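Local coordinates for protein ATP-dependent RNA helicase HrpB (Escherichia coli, PDB 6EUD) that hydrolyses ATP to ADP and phosphate as a DExH-box NTPase of the DEAH/RHA helicase group, with an RNA helicase activity and binding of single-stranded RNA, at residues Q412-L417 against R422-L427; D433-T438 against A492-G497; R394-Q397 against A401-G404. All coordinates share one frame; numbering follows the deposited sequence.

Contact 1: residues Q412-L417 against R422-L427; sequences QKMAAL and RLAAML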
ATOM      1  N   GLN A 412     -15.023 -17.473   5.012  1.00 44.11           N
ATOM      2  CA  GLN A 412     -16.397 -17.007   4.920  1.00 44.97           C
ATOM      3  C   GLN A 412     -16.909 -16.624   6.302  1.00 41.71           C
ATOM      4  O   GLN A 412     -17.621 -15.642   6.475  1.00 41.17           O
ATOM      5  CB  GLN A 412     -17.285 -18.076   4.298  1.00 50.87           C
ATOM      6  CG  GLN A 412     -16.919 -18.400   2.876  1.00 63.71           C
ATOM      7  CD  GLN A 412     -17.857 -19.409   2.253  1.00 79.22           C
ATOM      8  OE1 GLN A 412     -18.421 -20.264   2.938  1.00 83.37           O
ATOM      9  NE2 GLN A 412     -18.020 -19.322   0.943  1.00 93.87           N
ATOM     10  N   LYS A 413     -16.532 -17.401   7.303  1.00 42.61           N
ATOM     11  CA  LYS A 413     -16.921 -17.065   8.660  1.00 42.24           C
ATOM     12  C   LYS A 413     -16.237 -15.761   9.075  1.00 40.75           C
ATOM     13  O   LYS A 413     -16.850 -14.904   9.694  1.00 41.46           O
ATOM     14  CB  LYS A 413     -16.588 -18.219   9.608  1.00 41.25           C
ATOM     15  CG  LYS A 413     -17.370 -19.492   9.267  1.00 43.80           C
ATOM     16  CD  LYS A 413     -16.880 -20.720  10.026  1.00 51.74           C
ATOM     17  CE  LYS A 413     -17.427 -21.987   9.373  1.00 61.40           C
ATOM     18  NZ  LYS A 413     -16.796 -23.247   9.861  1.00 66.12           N
ATOM     19  N   MET A 414     -14.980 -15.584   8.684  1.00 41.56           N
ATOM     20  CA  MET A 414     -14.266 -14.359   9.040  1.00 41.74           C
ATOM     21  C   MET A 414     -14.963 -13.155   8.431  1.00 44.19           C
ATOM     22  O   MET A 414     -15.095 -12.111   9.081  1.00 45.33           O
ATOM     23  CB  MET A 414     -12.815 -14.408   8.578  1.00 36.74           C
ATOM     24  CG  MET A 414     -12.027 -15.505   9.210  1.00 38.35           C
ATOM     25  SD  MET A 414     -10.373 -15.627   8.511  1.00 48.53           S
ATOM     26  CE  MET A 414      -9.934 -17.277   9.068  1.00 72.74           C
ATOM     27  N   ALA A 415     -15.419 -13.314   7.191  1.00 46.35           N
ATOM     28  CA  ALA A 415     -16.096 -12.236   6.478  1.00 47.32           C
ATOM     29  C   ALA A 415     -17.437 -11.904   7.118  1.00 46.03           C
ATOM     30  O   ALA A 415     -17.845 -10.752   7.139  1.00 53.28           O
ATOM     31  CB  ALA A 415     -16.285 -12.605   5.015  1.00 48.53           C
ATOM     32  N   ALA A 416     -18.121 -12.914   7.636  1.00 42.40           N
ATOM     33  CA  ALA A 416     -19.388 -12.685   8.318  1.00 45.26           C
ATOM     34  C   ALA A 416     -19.202 -11.788   9.554  1.00 47.84           C
ATOM     35  O   ALA A 416     -20.016 -10.904   9.798  1.00 50.71           O
ATOM     36  CB  ALA A 416     -20.032 -14.018   8.709  1.00 41.73           C
ATOM     37  N   LEU A 417     -18.130 -12.005  10.320  1.00 46.64           N
ATOM     38  CA  LEU A 417     -17.876 -11.205  11.517  1.00 44.90           C
ATOM     39  C   LEU A 417     -17.693  -9.730  11.188  1.00 44.77           C
ATOM     40  O   LEU A 417     -18.065  -8.860  11.978  1.00 50.57           O
ATOM     41  CB  LEU A 417     -16.643 -11.704  12.275  1.00 43.73           C
ATOM     42  CG  LEU A 417     -16.665 -13.102  12.867  1.00 46.12           C
ATOM     43  CD1 LEU A 417     -15.422 -13.283  13.693  1.00 43.60           C
ATOM     44  CD2 LEU A 417     -17.909 -13.331  13.702  1.00 48.76           C
ATOM     45  N   ARG A 422      -7.376 -10.197  10.857  1.00 26.01           N
ATOM     46  CA  ARG A 422      -6.557 -10.899  11.842  1.00 30.16           C
ATOM     47  C   ARG A 422      -7.404 -11.236  13.085  1.00 31.05           C
ATOM     48  O   ARG A 422      -7.367 -12.348  13.582  1.00 35.17           O
ATOM     49  CB  ARG A 422      -5.321 -10.060  12.215  1.00 29.80           C
ATOM     50  CG  ARG A 422      -4.359  -9.813  11.030  1.00 35.83           C
ATOM     51  CD  ARG A 422      -3.201  -8.815  11.351  1.00 24.61           C
ATOM     52  NE  ARG A 422      -1.953  -9.530  11.530  1.00 36.33           N
ATOM     53  CZ  ARG A 422      -0.878  -9.414  10.769  1.00 39.77           C
ATOM     54  NH1 ARG A 422      -0.830  -8.554   9.767  1.00 42.30           N
ATOM     55  NH2 ARG A 422       0.175 -10.153  11.044  1.00 46.24           N
ATOM     56  N   LEU A 423      -8.194 -10.287  13.563  1.00 29.85           N
ATOM     57  CA  LEU A 423      -9.027 -10.535  14.730  1.00 30.34           C
ATOM     58  C   LEU A 423     -10.174 -11.522  14.422  1.00 35.11           C
ATOM     59  O   LEU A 423     -10.517 -12.374  15.246  1.00 36.13           O
ATOM     60  CB  LEU A 423      -9.583  -9.214  15.265  1.00 31.55           C
ATOM     61  CG  LEU A 423      -8.560  -8.169  15.775  1.00 30.72           C
ATOM     62  CD1 LEU A 423      -9.257  -6.991  16.486  1.00 30.43           C
ATOM     63  CD2 LEU A 423      -7.469  -8.792  16.671  1.00 26.84           C
ATOM     64  N   ALA A 424     -10.757 -11.405  13.235  1.00 32.68           N
ATOM     65  CA  ALA A 424     -11.804 -12.319  12.790  1.00 31.66           C
ATOM     66  C   ALA A 424     -11.270 -13.744  12.698  1.00 34.87           C
ATOM     67  O   ALA A 424     -11.954 -14.685  13.091  1.00 36.23           O
ATOM     68  CB  ALA A 424     -12.366 -11.885  11.442  1.00 28.35           C
ATOM     69  N   ALA A 425     -10.055 -13.881  12.162  1.00 30.72           N
ATOM     70  CA  ALA A 425      -9.371 -15.159  12.036  1.00 30.99           C
ATOM     71  C   ALA A 425      -9.197 -15.806  13.413  1.00 35.29           C
ATOM     72  O   ALA A 425      -9.439 -17.005  13.595  1.00 39.05           O
ATOM     73  CB  ALA A 425      -8.014 -14.967  11.359  1.00 29.20           C
ATOM     74  N   MET A 426      -8.790 -14.997  14.383  1.00 32.40           N
ATOM     75  CA  MET A 426      -8.612 -15.475  15.742  1.00 35.94           C
ATOM     76  C   MET A 426      -9.923 -16.037  16.304  1.00 35.93           C
ATOM     77  O   MET A 426      -9.956 -17.138  16.838  1.00 37.74           O
ATOM     78  CB  MET A 426      -8.079 -14.348  16.620  1.00 37.35           C
ATOM     79  CG  MET A 426      -7.711 -14.746  18.043  1.00 40.87           C
ATOM     80  SD  MET A 426      -6.963 -13.316  18.879  1.00 45.64           S
ATOM     81  CE  MET A 426      -8.317 -12.141  18.718  1.00 33.00           C
ATOM     82  N   LEU A 427     -11.002 -15.282  16.154  1.00 33.81           N
ATOM     83  CA  LEU A 427     -12.296 -15.682  16.664  1.00 38.76           C
ATOM     84  C   LEU A 427     -12.774 -17.007  16.065  1.00 42.67           C
ATOM     85  O   LEU A 427     -13.214 -17.902  16.790  1.00 41.30           O
ATOM     86  CB  LEU A 427     -13.320 -14.579  16.398  1.00 40.11           C
ATOM     87  CG  LEU A 427     -13.209 -13.429  17.397  1.00 41.05           C
ATOM     88  CD1 LEU A 427     -13.880 -12.171  16.855  1.00 44.10           C
ATOM     89  CD2 LEU A 427     -13.809 -13.844  18.739  1.00 34.75           C
TER
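Two consecutive short helices, 409-417 and 421-429, joined by a short turn and packed at a steep angle, form a helix-turn-helix pair in which M414 and L417 of the first meet A424, A425 and L427 of the second. The N-to-C directions of the two segments make an angle of 119°, so the chain folds back steeply without becoming antiparallel, and the axes approach to 8.6 Å. The small A424 and A425 side chains are consistent with this approach: M414 and A424 stand opposite one another, with the CB of M414 3.8 Å from the CB of A424, while A424 CB also lies 3.6 Å from M414 O. Beyond CB, the M414 chain has CG anti to the carbonyl carbon (chi1 -62°) and then runs extended, which lays the thioether alongside the A425 backbone. M414 SD and M414 CE both lie 3.7 Å from A425 CA, and each also touches the A425 methyl, although the CB of A425 is directed mainly away from the facing helix. One turn further on, a single branch of L417 does the work. Its CD1 lies 3.7 Å from L427 CB, and equally near L427 CD1, with the two leucine side chains running obliquely across each other; it also sits 4.0 Å from the A424 CB. No hydrogen bond joins the two segments, and all five touching residues are buried. Outside the pair, helix 466-479 closes over the leucines through L475 and L479, and R478 bonds to A416 O at the end of the first helix. The small alanine face, filled from across by methionine and leucine, belongs to a steeply crossed helix-turn-helix pair, consistent with the junction of the winged-helix and following helical domains of DEAH/RHA helicases.

Contact 2: residues D433-T438 against A492-G497; sequences DDEAAT and APLLAG
L494 points its side chain at the first turns of helix 433-447 and enters between E435 and T438, which lie one helical turn apart. With chi2 at 165°, CD1 continues the extended line of the leucine chain, and this methyl makes the closest approaches: 3.5 Å to E435 O and 4.0 Å to T438 CG2. The leucine and threonine side chains meet at a slant, methyl against methyl. In T438, OG1 lies beside the backbone N, anti to the carbonyl carbon (chi1 -55°), which puts CG2 anti to the N and facing L494 and carries OG1 back along the helix. There OG1 donates to D434 O over 2.8 Å, while T438 N reaches the same oxygen from the opposite face of the carbonyl plane. The hydroxyl also accepts a hydrogen bond from D487 N, so it joins the helix to the loop preceding helix 491-498. Replacing T438 with a valine would probably leave the D487 amide without its acceptor and D434 O with one donor fewer, weakening the tie between loop and helix. E435 only flanks the leucine, its OE1 4.5 Å from L494 CD2; that oxygen is engaged by K431 N, and OE2 has a long, weak ion pair with R565. The chemistry across the interface is therefore purely van der Waals; the T438 hydroxyl and E435 OE1 find their hydrogen-bond partners along the chain or in the adjoining loops.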
ATOM      1  N   ASP A 433     -16.322 -22.894  23.039  1.00 34.92           N
ATOM      2  CA  ASP A 433     -16.921 -21.658  23.488  1.00 35.18           C
ATOM      3  C   ASP A 433     -16.062 -20.920  24.517  1.00 38.04           C
ATOM      4  O   ASP A 433     -16.181 -19.712  24.661  1.00 40.19           O
ATOM      5  CB  ASP A 433     -18.322 -21.937  24.028  1.00 37.69           C
ATOM      6  CG  ASP A 433     -19.245 -22.536  22.963  1.00 50.59           C
ATOM      7  OD1 ASP A 433     -18.858 -22.526  21.765  1.00 54.25           O
ATOM      8  OD2 ASP A 433     -20.356 -23.009  23.311  1.00 54.27           O
ATOM      9  N   ASP A 434     -15.163 -21.626  25.192  1.00 39.04           N
ATOM     10  CA  ASP A 434     -14.254 -20.981  26.138  1.00 37.02           C
ATOM     11  C   ASP A 434     -13.134 -20.268  25.382  1.00 34.56           C
ATOM     12  O   ASP A 434     -12.770 -19.137  25.702  1.00 31.64           O
ATOM     13  CB  ASP A 434     -13.693 -22.010  27.136  1.00 40.37           C
ATOM     14  CG  ASP A 434     -14.750 -22.471  28.168  1.00 49.00           C
ATOM     15  OD1 ASP A 434     -15.836 -21.855  28.263  1.00 47.96           O
ATOM     16  OD2 ASP A 434     -14.496 -23.445  28.907  1.00 56.22           O
ATOM     17  N   GLU A 435     -12.602 -20.930  24.361  1.00 37.49           N
ATOM     18  CA  GLU A 435     -11.656 -20.291  23.451  1.00 36.71           C
ATOM     19  C   GLU A 435     -12.338 -19.138  22.740  1.00 34.44           C
ATOM     20  O   GLU A 435     -11.720 -18.103  22.495  1.00 34.00           O
ATOM     21  CB  GLU A 435     -11.097 -21.285  22.427  1.00 38.46           C
ATOM     22  CG  GLU A 435     -10.059 -22.241  23.012  1.00 45.66           C
ATOM     23  CD  GLU A 435      -9.389 -23.137  21.977  1.00 54.78           C
ATOM     24  OE1 GLU A 435      -9.694 -23.021  20.768  1.00 56.39           O
ATOM     25  OE2 GLU A 435      -8.560 -23.980  22.388  1.00 60.99           O
ATOM     26  N   ALA A 436     -13.618 -19.306  22.420  1.00 30.46           N
ATOM     27  CA  ALA A 436     -14.356 -18.232  21.766  1.00 30.48           C
ATOM     28  C   ALA A 436     -14.404 -16.975  22.647  1.00 32.91           C
ATOM     29  O   ALA A 436     -14.025 -15.885  22.186  1.00 32.39           O
ATOM     30  CB  ALA A 436     -15.752 -18.684  21.403  1.00 31.40           C
ATOM     31  N   ALA A 437     -14.867 -17.124  23.895  1.00 31.38           N
ATOM     32  CA  ALA A 437     -14.975 -15.994  24.819  1.00 34.10           C
ATOM     33  C   ALA A 437     -13.601 -15.340  25.049  1.00 37.01           C
ATOM     34  O   ALA A 437     -13.490 -14.120  25.169  1.00 37.18           O
ATOM     35  CB  ALA A 437     -15.578 -16.438  26.143  1.00 36.69           C
ATOM     36  N   THR A 438     -12.557 -16.160  25.101  1.00 35.88           N
ATOM     37  CA  THR A 438     -11.203 -15.639  25.238  1.00 37.33           C
ATOM     38  C   THR A 438     -10.825 -14.783  24.019  1.00 34.86           C
ATOM     39  O   THR A 438     -10.346 -13.652  24.163  1.00 32.47           O
ATOM     40  CB  THR A 438     -10.179 -16.780  25.421  1.00 38.08           C
ATOM     41  OG1 THR A 438     -10.567 -17.602  26.536  1.00 39.62           O
ATOM     42  CG2 THR A 438      -8.790 -16.212  25.661  1.00 35.79           C
ATOM     43  N   ALA A 492      -2.532 -17.528  24.185  1.00 43.44           N
ATOM     44  CA  ALA A 492      -1.339 -17.687  23.341  1.00 38.15           C
ATOM     45  C   ALA A 492      -1.598 -18.454  22.033  1.00 35.51           C
ATOM     46  O   ALA A 492      -1.214 -17.979  20.986  1.00 41.16           O
ATOM     47  CB  ALA A 492      -0.199 -18.352  24.121  1.00 30.52           C
ATOM     48  N   PRO A 493      -2.242 -19.631  22.079  1.00 38.25           N
ATOM     49  CA  PRO A 493      -2.444 -20.274  20.769  1.00 40.84           C
ATOM     50  C   PRO A 493      -3.411 -19.518  19.833  1.00 42.45           C
ATOM     51  O   PRO A 493      -3.201 -19.533  18.620  1.00 45.91           O
ATOM     52  CB  PRO A 493      -2.990 -21.652  21.136  1.00 39.26           C
ATOM     53  CG  PRO A 493      -3.568 -21.479  22.512  1.00 41.48           C
ATOM     54  CD  PRO A 493      -2.729 -20.461  23.196  1.00 39.21           C
ATOM     55  N   LEU A 494      -4.419 -18.845  20.376  1.00 39.04           N
ATOM     56  CA  LEU A 494      -5.289 -17.977  19.567  1.00 37.33           C
ATOM     57  C   LEU A 494      -4.519 -16.834  18.895  1.00 36.90           C
ATOM     58  O   LEU A 494      -4.700 -16.546  17.707  1.00 41.11           O
ATOM     59  CB  LEU A 494      -6.400 -17.401  20.442  1.00 37.33           C
ATOM     60  CG  LEU A 494      -7.417 -18.429  20.944  1.00 36.52           C
ATOM     61  CD1 LEU A 494      -8.212 -17.825  22.070  1.00 35.04           C
ATOM     62  CD2 LEU A 494      -8.336 -18.855  19.816  1.00 36.63           C
ATOM     63  N   LEU A 495      -3.660 -16.182  19.663  1.00 31.85           N
ATOM     64  CA  LEU A 495      -2.810 -15.139  19.130  1.00 38.62           C
ATOM     65  C   LEU A 495      -1.825 -15.662  18.095  1.00 41.78           C
ATOM     66  O   LEU A 495      -1.628 -15.046  17.045  1.00 44.63           O
ATOM     67  CB  LEU A 495      -2.024 -14.467  20.248  1.00 40.14           C
ATOM     68  CG  LEU A 495      -2.604 -13.289  21.009  1.00 38.17           C
ATOM     69  CD1 LEU A 495      -1.459 -12.607  21.765  1.00 35.87           C
ATOM     70  CD2 LEU A 495      -3.326 -12.309  20.090  1.00 34.49           C
ATOM     71  N   ALA A 496      -1.191 -16.784  18.425  1.00 40.98           N
ATOM     72  CA  ALA A 496      -0.201 -17.427  17.562  1.00 42.27           C
ATOM     73  C   ALA A 496      -0.701 -17.582  16.128  1.00 44.34           C
ATOM     74  O   ALA A 496       0.056 -17.364  15.194  1.00 49.93           O
ATOM     75  CB  ALA A 496       0.195 -18.797  18.127  1.00 39.46           C
ATOM     76  N   GLY A 497      -1.972 -17.942  15.959  1.00 38.58           N
ATOM     77  CA  GLY A 497      -2.539 -18.120  14.636  1.00 37.57           C
ATOM     78  C   GLY A 497      -2.640 -16.821  13.853  1.00 40.96           C
ATOM     79  O   GLY A 497      -2.180 -16.736  12.711  1.00 45.30           O
TER

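Contact 3: residues R394-Q397 against A401-G404; sequences RLLQ and ALEG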
ATOM      1  N   ARG A 394      -1.326 -12.153   0.731  1.00 42.27           N
ATOM      2  CA  ARG A 394      -0.405 -12.970   1.516  1.00 44.59           C
ATOM      3  C   ARG A 394      -0.858 -13.097   2.955  1.00 42.39           C
ATOM      4  O   ARG A 394      -0.842 -14.195   3.497  1.00 46.21           O
ATOM      5  CB  ARG A 394       1.020 -12.417   1.457  1.00 48.63           C
ATOM      6  CG  ARG A 394       1.694 -12.713   0.132  1.00 57.24           C
ATOM      7  CD  ARG A 394       3.180 -12.412   0.152  1.00 66.91           C
ATOM      8  NE  ARG A 394       3.425 -11.000   0.408  1.00 74.50           N
ATOM      9  CZ  ARG A 394       3.511 -10.070  -0.537  1.00 74.84           C
ATOM     10  NH1 ARG A 394       3.381 -10.413  -1.814  1.00 83.45           N
ATOM     11  NH2 ARG A 394       3.731  -8.806  -0.201  1.00 67.53           N
ATOM     12  N   LEU A 395      -1.288 -11.998   3.568  1.00 37.89           N
ATOM     13  CA  LEU A 395      -1.788 -12.064   4.941  1.00 35.18           C
ATOM     14  C   LEU A 395      -3.015 -12.976   5.076  1.00 38.59           C
ATOM     15  O   LEU A 395      -3.104 -13.761   6.021  1.00 40.56           O
ATOM     16  CB  LEU A 395      -2.133 -10.665   5.467  1.00 32.81           C
ATOM     17  CG  LEU A 395      -2.870 -10.622   6.821  1.00 33.14           C
ATOM     18  CD1 LEU A 395      -2.097 -11.353   7.942  1.00 26.40           C
ATOM     19  CD2 LEU A 395      -3.137  -9.182   7.240  1.00 30.12           C
ATOM     20  N   LEU A 396      -3.961 -12.859   4.143  1.00 37.23           N
ATOM     21  CA  LEU A 396      -5.172 -13.671   4.183  1.00 36.81           C
ATOM     22  C   LEU A 396      -4.813 -15.148   4.045  1.00 41.56           C
ATOM     23  O   LEU A 396      -5.447 -16.015   4.671  1.00 37.62           O
ATOM     24  CB  LEU A 396      -6.162 -13.233   3.088  1.00 35.35           C
ATOM     25  CG  LEU A 396      -6.813 -11.854   3.294  1.00 37.54           C
ATOM     26  CD1 LEU A 396      -7.918 -11.597   2.292  1.00 38.17           C
ATOM     27  CD2 LEU A 396      -7.382 -11.712   4.699  1.00 29.04           C
ATOM     28  N   GLN A 397      -3.781 -15.431   3.247  1.00 42.85           N
ATOM     29  CA  GLN A 397      -3.249 -16.791   3.150  1.00 42.94           C
ATOM     30  C   GLN A 397      -2.733 -17.272   4.504  1.00 39.80           C
ATOM     31  O   GLN A 397      -3.098 -18.353   4.958  1.00 42.67           O
ATOM     32  CB  GLN A 397      -2.147 -16.857   2.094  1.00 45.76           C
ATOM     33  CG  GLN A 397      -2.689 -17.016   0.689  1.00 54.89           C
ATOM     34  CD  GLN A 397      -1.741 -16.522  -0.393  1.00 63.24           C
ATOM     35  OE1 GLN A 397      -0.640 -16.044  -0.112  1.00 67.41           O
ATOM     36  NE2 GLN A 397      -2.187 -16.607  -1.644  1.00 66.18           N
ATOM     37  N   ALA A 401      -7.722 -17.814   5.263  1.00 40.29           N
ATOM     38  CA  ALA A 401      -8.994 -17.300   4.767  1.00 42.22           C
ATOM     39  C   ALA A 401      -9.228 -17.615   3.279  1.00 49.25           C
ATOM     40  O   ALA A 401     -10.358 -17.503   2.776  1.00 52.69           O
ATOM     41  CB  ALA A 401      -9.064 -15.782   5.005  1.00 35.35           C
ATOM     42  N   LEU A 402      -8.168 -18.002   2.574  1.00 45.60           N
ATOM     43  CA  LEU A 402      -8.255 -18.143   1.128  1.00 47.33           C
ATOM     44  C   LEU A 402      -8.208 -19.589   0.691  1.00 51.71           C
ATOM     45  O   LEU A 402      -7.448 -20.381   1.233  1.00 52.34           O
ATOM     46  CB  LEU A 402      -7.123 -17.385   0.441  1.00 47.38           C
ATOM     47  CG  LEU A 402      -7.079 -15.862   0.504  1.00 43.61           C
ATOM     48  CD1 LEU A 402      -5.893 -15.386  -0.315  1.00 43.85           C
ATOM     49  CD2 LEU A 402      -8.370 -15.256  -0.007  1.00 40.06           C
ATOM     50  N   GLU A 403      -9.028 -19.919  -0.296  1.00 56.18           N
ATOM     51  CA  GLU A 403      -8.964 -21.206  -0.974  1.00 64.54           C
ATOM     52  C   GLU A 403      -8.793 -20.916  -2.463  1.00 67.09           C
ATOM     53  O   GLU A 403      -9.761 -20.623  -3.177  1.00 67.59           O
ATOM     54  CB  GLU A 403     -10.224 -22.030  -0.701  1.00 75.50           C
ATOM     55  CG  GLU A 403     -10.264 -23.397  -1.347  1.00 87.50           C
ATOM     56  CD  GLU A 403     -11.612 -24.087  -1.161  1.00 97.33           C
ATOM     57  OE1 GLU A 403     -11.820 -25.161  -1.767  1.00108.49           O
ATOM     58  OE2 GLU A 403     -12.466 -23.562  -0.414  1.00 98.61           O
ATOM     59  N   GLY A 404      -7.548 -20.954  -2.925  1.00 66.21           N
ATOM     60  CA  GLY A 404      -7.253 -20.548  -4.283  1.00 67.44           C
ATOM     61  C   GLY A 404      -7.387 -19.045  -4.428  1.00 71.36           C
ATOM     62  O   GLY A 404      -6.571 -18.292  -3.893  1.00 73.15           O
TER
HETATM   63  O   HOH W   1      -5.586 -19.426   3.046  1.00 54.26           O
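L396 and A401 are joined by the one direct hydrogen bond of this contact, from A401 N to L396 O over 3.0 Å with an N-H...O angle of 160°. It links residues five apart in sequence and draws the chain back against the last turn of helix 386-398; A401 CB lies 3.6 Å from L396 O. The next residue adds an apolar grip. L402 turns toward the helix, its CG 3.8 Å from L396 CB, and its CD1 lies 3.7 Å from Q397 CG. Q397 leaves its helix on the far side, but CG stays beside its own backbone N (chi1 -83°), which keeps the aliphatic part of the chain along the leucine branch. A water adds a second polar link: it accepts from L402 N at 3.0 Å and makes a weak bond to Q397 O, so the end of the helix and the start of the strand share it. Further out, backbone hydrogen bonds join A401 to S408, just beyond the paired strands 402-403 and 406-407, and G404, with a positive phi, belongs to the turn between them. This small antiparallel hairpin after a helix is consistent with the wing of the winged-helix domain of DEAH/RHA helicases. Helix 361-370 packs against both sides of the contact, L364 and M365 meeting L396 and L368 meeting L402, while P421 of helix 421-429 also touches L396.

How the contacts relate
Contacts 1 and 2 are buried helix-to-helix packings without a hydrogen bond across them, whereas contact 3, partly exposed at Q397, joins a helix end to a strand and adds a backbone bond and a water. Helix 421-429 ties the three together. It supplies one side of contact 1, and its M426 packs on L494 and L495 of contact 2, with L427 near A436. Toward contact 3, R422 lies against L395, and M414 from the partner helix brings its sulfur to the A401 methyl. Contacts 2 and 3 do not touch, their nearest atoms being about 7 Å apart, so contact 1 sits as the intermediary between them.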